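Long-range contacts in polysaccharide deacetylase (Ammonifex degensii, PDB 4WCJ), which probably removes N-acetyl groups from poly-beta-1,6-N-acetyl-D-glucosamine, as a zinc-binding family 4 carbohydrate esterase: residues L94-V104 against I117-A125; E179-T190 against T214-F224. All blocks are in the same frame, centred on the assembly; numbering follows the deposited sequence.

Interaction 1 (L94-V104 against I117-A125); sequences LVTFDDGDLSV and IPFLFFVIA. With ZN (zinc ion), chain B.
F121 fills the angle between strand 94-99 and the start of the helix that follows it. Its CG stands anti to the backbone N (chi1 -162°), which swings the ring back toward G100, with CZ 3.3 Å from G100 CA. V104 CG1 lies over one face, a CH-pi contact 3.9 Å from the ring centroid; V123 CG1 covers the opposite face, and F97 O meets the edge in plane. F97 CB packs against F121 CD1 at 3.6 Å. On the other side of the sheet T96 CG2 rests on L120 CB, while the F122 ring runs alongside D98 with the carboxylate plane 88° from its own; L120 CD2 sits over one face of that ring. Five backbone bonds join the parallel strands, from L120 N to V95 O through to I124 N reaching D99 O. This is a beta-alpha-beta unit of the barrel, and the C-terminal end of its first strand carries the metal ligand D99. Its OD1 binds zinc at 2.2 Å, with H157 and H162 completing the protein ligands, and D99 OD2 accepts from a zinc-bound water. D98 OD2 accepts from the second zinc water and is salt-bridged to R245, consistent with D98 acting as general base, as in other family 4 esterases.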
loop_
_atom_site.group_PDB
_atom_site.type_symbol
_atom_site.label_atom_id
_atom_site.label_comp_id
_atom_site.label_asym_id
_atom_site.label_seq_id
_atom_site.Cartn_x
_atom_site.Cartn_y
_atom_site.Cartn_z
ATOM N N LEU A 94 6.323 -5.242 -5.529
ATOM C CA LEU A 94 5.679 -3.935 -5.518
ATOM C C LEU A 94 5.909 -3.244 -4.175
ATOM O O LEU A 94 5.651 -3.825 -3.111
ATOM C CB LEU A 94 4.180 -4.066 -5.785
ATOM C CG LEU A 94 3.356 -2.776 -5.703
ATOM C CD1 LEU A 94 3.877 -1.730 -6.678
ATOM C CD2 LEU A 94 1.892 -3.057 -5.973
ATOM N N VAL A 95 6.399 -2.011 -4.225
ATOM C CA VAL A 95 6.558 -1.198 -3.025
ATOM C C VAL A 95 5.271 -0.429 -2.739
ATOM O O VAL A 95 4.729 0.231 -3.628
ATOM C CB VAL A 95 7.735 -0.202 -3.167
ATOM C CG1 VAL A 95 7.832 0.694 -1.941
ATOM C CG2 VAL A 95 9.035 -0.950 -3.401
ATOM N N THR A 96 4.761 -0.544 -1.512
ATOM C CA THR A 96 3.599 0.245 -1.099
ATOM C C THR A 96 3.807 0.914 0.263
ATOM O O THR A 96 4.546 0.411 1.128
ATOM C CB THR A 96 2.293 -0.608 -1.040
ATOM O OG1 THR A 96 2.261 -1.392 0.163
ATOM C CG2 THR A 96 2.163 -1.501 -2.266
ATOM N N PHE A 97 3.133 2.046 0.441
ATOM C CA PHE A 97 3.102 2.776 1.703
ATOM C C PHE A 97 1.667 3.020 2.142
ATOM O O PHE A 97 0.832 3.386 1.312
ATOM C CB PHE A 97 3.811 4.126 1.580
ATOM C CG PHE A 97 5.303 4.032 1.589
ATOM C CD1 PHE A 97 5.989 3.618 0.468
ATOM C CD2 PHE A 97 6.016 4.360 2.730
ATOM C CE1 PHE A 97 7.365 3.537 0.476
ATOM C CE2 PHE A 97 7.394 4.278 2.744
ATOM C CZ PHE A 97 8.066 3.860 1.622
ATOM N N ASP A 98 1.393 2.842 3.434
ATOM C CA ASP A 98 0.076 3.142 4.020
ATOM C C ASP A 98 0.072 4.387 4.896
ATOM O O ASP A 98 0.966 4.550 5.708
ATOM C CB ASP A 98 -0.421 1.977 4.883
ATOM C CG ASP A 98 -0.943 0.818 4.065
ATOM O OD1 ASP A 98 -0.839 0.857 2.816
ATOM O OD2 ASP A 98 -1.445 -0.144 4.684
ATOM N N ASP A 99 -0.956 5.218 4.696
ATOM C CA ASP A 99 -1.480 6.280 5.587
ATOM C C ASP A 99 -1.378 7.684 4.977
ATOM O O ASP A 99 -2.397 8.360 4.799
ATOM C CB ASP A 99 -0.816 6.285 6.970
ATOM C CG ASP A 99 -1.189 5.065 7.789
ATOM O OD1 ASP A 99 -2.037 4.298 7.316
ATOM O OD2 ASP A 99 -0.624 4.872 8.885
ATOM N N GLY A 100 -0.162 8.124 4.666
ATOM C CA GLY A 100 0.020 9.444 4.093
ATOM C C GLY A 100 1.105 10.243 4.792
ATOM O O GLY A 100 1.185 11.465 4.631
ATOM N N ASP A 101 1.944 9.560 5.570
ATOM C CA ASP A 101 2.940 10.255 6.382
ATOM C C ASP A 101 3.848 11.167 5.551
ATOM O O ASP A 101 4.249 10.814 4.447
ATOM C CB ASP A 101 3.797 9.261 7.157
ATOM C CG ASP A 101 4.578 9.924 8.271
ATOM O OD1 ASP A 101 3.974 10.215 9.328
ATOM O OD2 ASP A 101 5.791 10.162 8.105
ATOM N N LEU A 102 4.165 12.338 6.101
ATOM C CA LEU A 102 5.046 13.294 5.439
ATOM C C LEU A 102 6.394 12.679 5.077
ATOM O O LEU A 102 7.015 13.073 4.093
ATOM C CB LEU A 102 5.258 14.521 6.330
ATOM C CG LEU A 102 6.181 15.608 5.782
ATOM C CD1 LEU A 102 5.696 16.091 4.412
ATOM C CD2 LEU A 102 6.299 16.764 6.763
ATOM N N SER A 103 6.850 11.710 5.869
ATOM C CA SER A 103 8.160 11.119 5.615
ATOM C C SER A 103 8.195 10.374 4.292
ATOM O O SER A 103 9.264 10.178 3.735
ATOM C CB SER A 103 8.584 10.170 6.746
ATOM O OG SER A 103 7.752 9.018 6.787
ATOM N N VAL A 104 7.038 9.930 3.789
ATOM C CA VAL A 104 7.030 9.324 2.456
ATOM C C VAL A 104 7.514 10.351 1.424
ATOM O O VAL A 104 8.280 10.019 0.519
ATOM C CB VAL A 104 5.630 8.782 2.072
ATOM C CG1 VAL A 104 5.651 8.161 0.667
ATOM C CG2 VAL A 104 5.177 7.754 3.093
ATOM N N ILE A 117 12.163 3.701 -8.783
ATOM C CA ILE A 117 11.295 2.639 -8.288
ATOM C C ILE A 117 9.869 3.146 -8.077
ATOM O O ILE A 117 9.625 4.059 -7.278
ATOM C CB ILE A 117 11.842 2.043 -6.972
ATOM C CG1 ILE A 117 13.152 1.301 -7.240
ATOM C CG2 ILE A 117 10.819 1.106 -6.337
ATOM C CD1 ILE A 117 13.916 0.929 -5.991
ATOM N N PRO A 118 8.916 2.540 -8.789
ATOM C CA PRO A 118 7.502 2.881 -8.623
ATOM C C PRO A 118 7.003 2.487 -7.236
ATOM O O PRO A 118 7.616 1.646 -6.579
ATOM C CB PRO A 118 6.799 2.042 -9.697
ATOM C CG PRO A 118 7.887 1.333 -10.461
ATOM C CD PRO A 118 9.101 1.334 -9.608
ATOM N N PHE A 119 5.911 3.092 -6.792
ATOM C CA PHE A 119 5.303 2.677 -5.538
ATOM C C PHE A 119 3.830 3.057 -5.485
ATOM O O PHE A 119 3.383 3.985 -6.159
ATOM C CB PHE A 119 6.068 3.266 -4.338
ATOM C CG PHE A 119 6.090 4.777 -4.288
ATOM C CD1 PHE A 119 6.863 5.511 -5.178
ATOM C CD2 PHE A 119 5.366 5.458 -3.319
ATOM C CE1 PHE A 119 6.887 6.889 -5.125
ATOM C CE2 PHE A 119 5.392 6.838 -3.257
ATOM C CZ PHE A 119 6.157 7.553 -4.154
ATOM N N LEU A 120 3.068 2.310 -4.693
ATOM C CA LEU A 120 1.663 2.603 -4.485
ATOM C C LEU A 120 1.507 3.243 -3.105
ATOM O O LEU A 120 1.924 2.672 -2.099
ATOM C CB LEU A 120 0.815 1.328 -4.593
ATOM C CG LEU A 120 -0.541 1.415 -5.309
ATOM C CD1 LEU A 120 -1.209 0.033 -5.429
ATOM C CD2 LEU A 120 -1.466 2.412 -4.641
ATOM N N PHE A 121 0.901 4.424 -3.065
ATOM C CA PHE A 121 0.727 5.183 -1.827
ATOM C C PHE A 121 -0.747 5.182 -1.437
ATOM O O PHE A 121 -1.546 5.905 -2.057
ATOM C CB PHE A 121 1.227 6.616 -2.034
ATOM C CG PHE A 121 1.513 7.379 -0.760
ATOM C CD1 PHE A 121 1.543 6.744 0.481
ATOM C CD2 PHE A 121 1.728 8.758 -0.815
ATOM C CE1 PHE A 121 1.811 7.471 1.642
ATOM C CE2 PHE A 121 1.984 9.482 0.346
ATOM C CZ PHE A 121 2.036 8.841 1.562
ATOM N N PHE A 122 -1.102 4.384 -0.431
ATOM C CA PHE A 122 -2.478 4.316 0.043
ATOM C C PHE A 122 -2.731 5.403 1.080
ATOM O O PHE A 122 -2.259 5.297 2.202
ATOM C CB PHE A 122 -2.769 2.944 0.657
ATOM C CG PHE A 122 -2.670 1.794 -0.316
ATOM C CD1 PHE A 122 -3.734 1.481 -1.153
ATOM C CD2 PHE A 122 -1.524 1.010 -0.377
ATOM C CE1 PHE A 122 -3.648 0.405 -2.027
ATOM C CE2 PHE A 122 -1.435 -0.063 -1.256
ATOM C CZ PHE A 122 -2.499 -0.363 -2.078
ATOM N N VAL A 123 -3.479 6.438 0.720
ATOM C CA VAL A 123 -3.678 7.540 1.648
ATOM C C VAL A 123 -5.053 7.559 2.315
ATOM O O VAL A 123 -6.061 7.156 1.730
ATOM C CB VAL A 123 -3.431 8.895 0.951
ATOM C CG1 VAL A 123 -2.039 8.904 0.310
ATOM C CG2 VAL A 123 -4.488 9.202 -0.125
ATOM N N ILE A 124 -5.059 7.997 3.566
ATOM C CA ILE A 124 -6.278 8.312 4.292
ATOM C C ILE A 124 -6.721 9.674 3.789
ATOM O O ILE A 124 -6.249 10.711 4.262
ATOM C CB ILE A 124 -6.066 8.349 5.801
ATOM C CG1 ILE A 124 -5.366 7.072 6.268
ATOM C CG2 ILE A 124 -7.403 8.510 6.501
ATOM C CD1 ILE A 124 -4.827 7.164 7.655
ATOM N N ALA A 125 -7.610 9.678 2.798
ATOM C CA ALA A 125 -7.828 10.885 2.003
ATOM C C ALA A 125 -8.305 12.059 2.841
ATOM O O ALA A 125 -7.976 13.202 2.536
ATOM C CB ALA A 125 -8.822 10.600 0.855
HETATM ZN ZN ZN B . -2.868 2.364 7.826
HETATM O O HOH W 1 7.649 -1.186 -6.800
HETATM O O HOH W 2 -1.566 0.501 7.435
HETATM O O HOH W 3 -1.425 2.330 9.542
#

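Interaction 2 (E179-T190 against T214-F224); sequences ERLFAEDTARGT and TTDEILRTQGF
F182 lies against the 214-221 helix, its CG anti to the backbone N (chi1 179°), which carries the ring over to T215 and I218. T215 CB comes over one face, 4.2 Å from the ring centroid, I218 CD1 meets the edge at 3.8 Å from F182 CD2, and T186 OG1 sits over the centre of the opposite face. I218 CG2 packs on A183 CB. One turn on, Q222 NE2 donates to A183 O at 2.9 Å, roughly in the plane of its own amide; A187 N reaches the same oxygen from the opposite face of the carbonyl. The axes of the two helical segments are 10.1 Å apart at closest approach and 33° apart in direction, and the second helix ends in a Schellman motif with G223 at positive phi as its C-prime residue. That turn brings F224 round to T190 CG2, 3.4 Å from F224 CZ. An alanine in place of Q222 is likely to cost A183 O its second donor and leave the water between Q222 OE1 and T190 OG1 held from one side. Further out, T186 OG1 donates to F182 O at 2.7 Å, which fixes the rotation of T186 and presents CG2 to L219 and F224. Y206 bonds T215 OG1.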
loop_
_atom_site.group_PDB
_atom_site.type_symbol
_atom_site.label_atom_id
_atom_site.label_comp_id
_atom_site.label_asym_id
_atom_site.label_seq_id
_atom_site.Cartn_x
_atom_site.Cartn_y
_atom_site.Cartn_z
ATOM N N GLU A 179 -21.879 -1.342 7.545
ATOM C CA GLU A 179 -21.626 -1.539 6.111
ATOM C C GLU A 179 -22.034 -0.323 5.280
ATOM O O GLU A 179 -21.409 -0.023 4.262
ATOM C CB GLU A 179 -22.338 -2.794 5.586
ATOM C CG GLU A 179 -23.667 -3.097 6.230
ATOM C CD GLU A 179 -23.530 -3.995 7.443
ATOM O OE1 GLU A 179 -23.338 -3.465 8.552
ATOM O OE2 GLU A 179 -23.618 -5.234 7.289
ATOM N N ARG A 180 -23.067 0.381 5.728
ATOM C CA ARG A 180 -23.492 1.619 5.082
ATOM C C ARG A 180 -22.420 2.697 5.227
ATOM O O ARG A 180 -22.026 3.330 4.242
ATOM C CB ARG A 180 -24.815 2.097 5.680
ATOM C CG ARG A 180 -25.297 3.460 5.202
ATOM C CD ARG A 180 -26.609 3.804 5.897
ATOM N NE ARG A 180 -27.081 5.157 5.614
ATOM C CZ ARG A 180 -28.224 5.654 6.079
ATOM N NH1 ARG A 180 -28.586 6.894 5.779
ATOM N NH2 ARG A 180 -29.010 4.906 6.846
ATOM N N LEU A 181 -21.951 2.890 6.457
ATOM C CA LEU A 181 -20.907 3.864 6.755
ATOM C C LEU A 181 -19.653 3.590 5.937
ATOM O O LEU A 181 -18.990 4.521 5.467
ATOM C CB LEU A 181 -20.577 3.855 8.253
ATOM C CG LEU A 181 -19.327 4.630 8.694
ATOM C CD1 LEU A 181 -19.487 6.125 8.439
ATOM C CD2 LEU A 181 -18.974 4.361 10.158
ATOM N N PHE A 182 -19.329 2.312 5.764
ATOM C CA PHE A 182 -18.138 1.951 5.000
ATOM C C PHE A 182 -18.303 2.291 3.526
ATOM O O PHE A 182 -17.357 2.731 2.866
ATOM C CB PHE A 182 -17.818 0.464 5.146
ATOM C CG PHE A 182 -16.616 0.033 4.355
ATOM C CD1 PHE A 182 -15.336 0.301 4.823
ATOM C CD2 PHE A 182 -16.759 -0.621 3.142
ATOM C CE1 PHE A 182 -14.223 -0.081 4.099
ATOM C CE2 PHE A 182 -15.658 -1.010 2.417
ATOM C CZ PHE A 182 -14.378 -0.733 2.891
ATOM N N ALA A 183 -19.509 2.071 3.016
ATOM C CA ALA A 183 -19.799 2.352 1.619
ATOM C C ALA A 183 -19.713 3.851 1.354
ATOM O O ALA A 183 -19.150 4.275 0.344
ATOM C CB ALA A 183 -21.164 1.817 1.238
ATOM N N GLU A 184 -20.268 4.645 2.268
ATOM C CA GLU A 184 -20.320 6.092 2.093
ATOM C C GLU A 184 -18.922 6.694 2.184
ATOM O O GLU A 184 -18.557 7.574 1.399
ATOM C CB GLU A 184 -21.255 6.723 3.126
ATOM C CG GLU A 184 -22.725 6.656 2.712
ATOM C CD GLU A 184 -23.686 6.638 3.889
ATOM O OE1 GLU A 184 -23.223 6.498 5.046
ATOM O OE2 GLU A 184 -24.910 6.757 3.649
ATOM N N ASP A 185 -18.145 6.198 3.139
ATOM C CA ASP A 185 -16.767 6.649 3.324
ATOM C C ASP A 185 -15.914 6.335 2.104
ATOM O O ASP A 185 -15.120 7.161 1.655
ATOM C CB ASP A 185 -16.175 5.990 4.567
ATOM C CG ASP A 185 -14.746 6.403 4.826
ATOM O OD1 ASP A 185 -13.838 5.740 4.286
ATOM O OD2 ASP A 185 -14.538 7.374 5.583
ATOM N N THR A 186 -16.079 5.130 1.572
ATOM C CA THR A 186 -15.336 4.709 0.384
ATOM C C THR A 186 -15.682 5.568 -0.821
ATOM O O THR A 186 -14.795 5.967 -1.573
ATOM C CB THR A 186 -15.592 3.218 0.057
ATOM O OG1 THR A 186 -15.249 2.421 1.198
ATOM C CG2 THR A 186 -14.736 2.775 -1.119
ATOM N N ALA A 187 -16.963 5.876 -0.996
ATOM C CA ALA A 187 -17.390 6.710 -2.117
ATOM C C ALA A 187 -16.848 8.122 -1.960
ATOM O O ALA A 187 -16.470 8.763 -2.937
ATOM C CB ALA A 187 -18.907 6.735 -2.230
ATOM N N ARG A 188 -16.807 8.603 -0.723
ATOM C CA ARG A 188 -16.263 9.927 -0.454
ATOM C C ARG A 188 -14.774 9.935 -0.769
ATOM O O ARG A 188 -14.251 10.875 -1.376
ATOM C CB ARG A 188 -16.519 10.337 0.997
ATOM C CG ARG A 188 -15.984 11.721 1.360
ATOM C CD ARG A 188 -16.338 12.110 2.791
ATOM N NE ARG A 188 -16.224 13.551 3.015
ATOM C CZ ARG A 188 -16.535 14.157 4.157
ATOM N NH1 ARG A 188 -16.977 13.451 5.190
ATOM N NH2 ARG A 188 -16.407 15.472 4.267
ATOM N N GLY A 189 -14.094 8.868 -0.366
ATOM C CA GLY A 189 -12.665 8.750 -0.590
ATOM C C GLY A 189 -12.356 8.770 -2.079
ATOM O O GLY A 189 -11.455 9.482 -2.522
ATOM N N THR A 190 -13.103 8.001 -2.864
ATOM C CA THR A 190 -12.810 7.950 -4.299
ATOM C C THR A 190 -13.098 9.296 -4.963
ATOM O O THR A 190 -12.335 9.750 -5.828
ATOM C CB THR A 190 -13.600 6.830 -5.011
ATOM O OG1 THR A 190 -15.010 7.074 -4.912
ATOM C CG2 THR A 190 -13.273 5.497 -4.385
ATOM N N THR A 214 -18.426 -8.824 2.969
ATOM C CA THR A 214 -19.354 -7.712 2.825
ATOM C C THR A 214 -18.598 -6.474 2.365
ATOM O O THR A 214 -19.019 -5.799 1.418
ATOM C CB THR A 214 -20.109 -7.416 4.133
ATOM O OG1 THR A 214 -20.948 -8.528 4.460
ATOM C CG2 THR A 214 -20.976 -6.173 3.974
ATOM N N THR A 215 -17.470 -6.185 3.005
ATOM C CA THR A 215 -16.683 -5.015 2.609
ATOM C C THR A 215 -15.996 -5.252 1.255
ATOM O O THR A 215 -15.874 -4.319 0.450
ATOM C CB THR A 215 -15.621 -4.599 3.678
ATOM O OG1 THR A 215 -14.637 -5.626 3.844
ATOM C CG2 THR A 215 -16.288 -4.294 5.000
ATOM N N ASP A 216 -15.574 -6.490 0.991
ATOM C CA ASP A 216 -14.996 -6.834 -0.316
ATOM C C ASP A 216 -15.959 -6.504 -1.447
ATOM O O ASP A 216 -15.564 -5.994 -2.504
ATOM C CB ASP A 216 -14.646 -8.320 -0.398
ATOM C CG ASP A 216 -13.451 -8.695 0.435
ATOM O OD1 ASP A 216 -12.657 -7.801 0.809
ATOM O OD2 ASP A 216 -13.304 -9.907 0.708
ATOM N N GLU A 217 -17.231 -6.806 -1.217
ATOM C CA GLU A 217 -18.252 -6.615 -2.233
ATOM C C GLU A 217 -18.534 -5.137 -2.456
ATOM O O GLU A 217 -18.734 -4.700 -3.584
ATOM C CB GLU A 217 -19.540 -7.359 -1.844
ATOM C CG GLU A 217 -20.724 -7.094 -2.756
ATOM C CD GLU A 217 -20.525 -7.637 -4.159
ATOM O OE1 GLU A 217 -19.516 -8.332 -4.404
ATOM O OE2 GLU A 217 -21.399 -7.382 -5.015
ATOM N N ILE A 218 -18.537 -4.363 -1.378
ATOM C CA ILE A 218 -18.718 -2.930 -1.496
ATOM C C ILE A 218 -17.602 -2.358 -2.370
ATOM O O ILE A 218 -17.857 -1.585 -3.312
ATOM C CB ILE A 218 -18.737 -2.253 -0.119
ATOM C CG1 ILE A 218 -20.036 -2.609 0.608
ATOM C CG2 ILE A 218 -18.605 -0.746 -0.264
ATOM C CD1 ILE A 218 -20.044 -2.197 2.064
ATOM N N LEU A 219 -16.363 -2.754 -2.083
ATOM C CA LEU A 219 -15.242 -2.321 -2.922
ATOM C C LEU A 219 -15.409 -2.741 -4.385
ATOM O O LEU A 219 -15.128 -1.958 -5.302
ATOM C CB LEU A 219 -13.924 -2.869 -2.375
ATOM C CG LEU A 219 -13.564 -2.372 -0.976
ATOM C CD1 LEU A 219 -12.284 -3.039 -0.480
ATOM C CD2 LEU A 219 -13.442 -0.854 -0.963
ATOM N N ARG A 220 -15.869 -3.968 -4.618
ATOM C CA ARG A 220 -16.014 -4.445 -5.985
ATOM C C ARG A 220 -17.030 -3.593 -6.733
ATOM O O ARG A 220 -16.773 -3.145 -7.857
ATOM C CB ARG A 220 -16.438 -5.914 -6.026
ATOM C CG ARG A 220 -16.368 -6.533 -7.418
ATOM C CD ARG A 220 -17.114 -7.859 -7.487
ATOM N NE ARG A 220 -18.549 -7.684 -7.277
ATOM C CZ ARG A 220 -19.416 -7.374 -8.237
ATOM N NH1 ARG A 220 -18.999 -7.193 -9.487
ATOM N NH2 ARG A 220 -20.702 -7.238 -7.946
ATOM N N THR A 221 -18.178 -3.358 -6.105
ATOM C CA THR A 221 -19.246 -2.611 -6.761
ATOM C C THR A 221 -18.872 -1.147 -6.936
ATOM O O THR A 221 -19.424 -0.464 -7.795
ATOM C CB THR A 221 -20.584 -2.707 -5.990
ATOM O OG1 THR A 221 -20.487 -1.995 -4.749
ATOM C CG2 THR A 221 -20.942 -4.155 -5.720
ATOM N N GLN A 222 -17.924 -0.663 -6.138
ATOM C CA GLN A 222 -17.452 0.706 -6.302
ATOM C C GLN A 222 -16.250 0.786 -7.238
ATOM O O GLN A 222 -15.597 1.827 -7.334
ATOM C CB GLN A 222 -17.124 1.328 -4.949
ATOM C CG GLN A 222 -18.369 1.703 -4.181
ATOM C CD GLN A 222 -18.087 2.599 -3.006
ATOM O OE1 GLN A 222 -17.142 3.385 -3.027
ATOM N NE2 GLN A 222 -18.902 2.483 -1.961
ATOM N N GLY A 223 -15.959 -0.315 -7.922
ATOM C CA GLY A 223 -15.037 -0.292 -9.041
ATOM C C GLY A 223 -13.570 -0.582 -8.782
ATOM O O GLY A 223 -12.752 -0.425 -9.685
ATOM N N PHE A 224 -13.222 -1.004 -7.572
ATOM C CA PHE A 224 -11.828 -1.304 -7.270
ATOM C C PHE A 224 -11.360 -2.580 -7.972
ATOM O O PHE A 224 -12.089 -3.580 -8.046
ATOM C CB PHE A 224 -11.621 -1.387 -5.752
ATOM C CG PHE A 224 -11.664 -0.047 -5.088
ATOM C CD1 PHE A 224 -10.526 0.745 -5.035
ATOM C CD2 PHE A 224 -12.852 0.452 -4.573
ATOM C CE1 PHE A 224 -10.558 2.000 -4.455
ATOM C CE2 PHE A 224 -12.890 1.704 -3.977
ATOM C CZ PHE A 224 -11.738 2.480 -3.926
HETATM O O HOH W 4 -16.691 4.804 -5.223
#

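Overall arrangement
Interaction 1 closes before interaction 2 opens along the chain, and all four segments belong to the polysaccharide deacetylase domain. Their centres lie about 20 Å apart, with nearest atoms about 4 Å apart but not touching. Interaction 1 is buried in the parallel sheet, its centre about 6 Å from the centre of the chain; interaction 2 pairs two helices farther out, its centre about 17 Å from that point. Strand 152-156 links them: it pairs with strand 119-123, and its L156 touches A125 of interaction 1 and T190 and F224 of interaction 2. The loop after that strand supplies H157 and H162, zinc ligands with D99, and contacts D185, so the helix pair packs behind the loop carrying the two histidines.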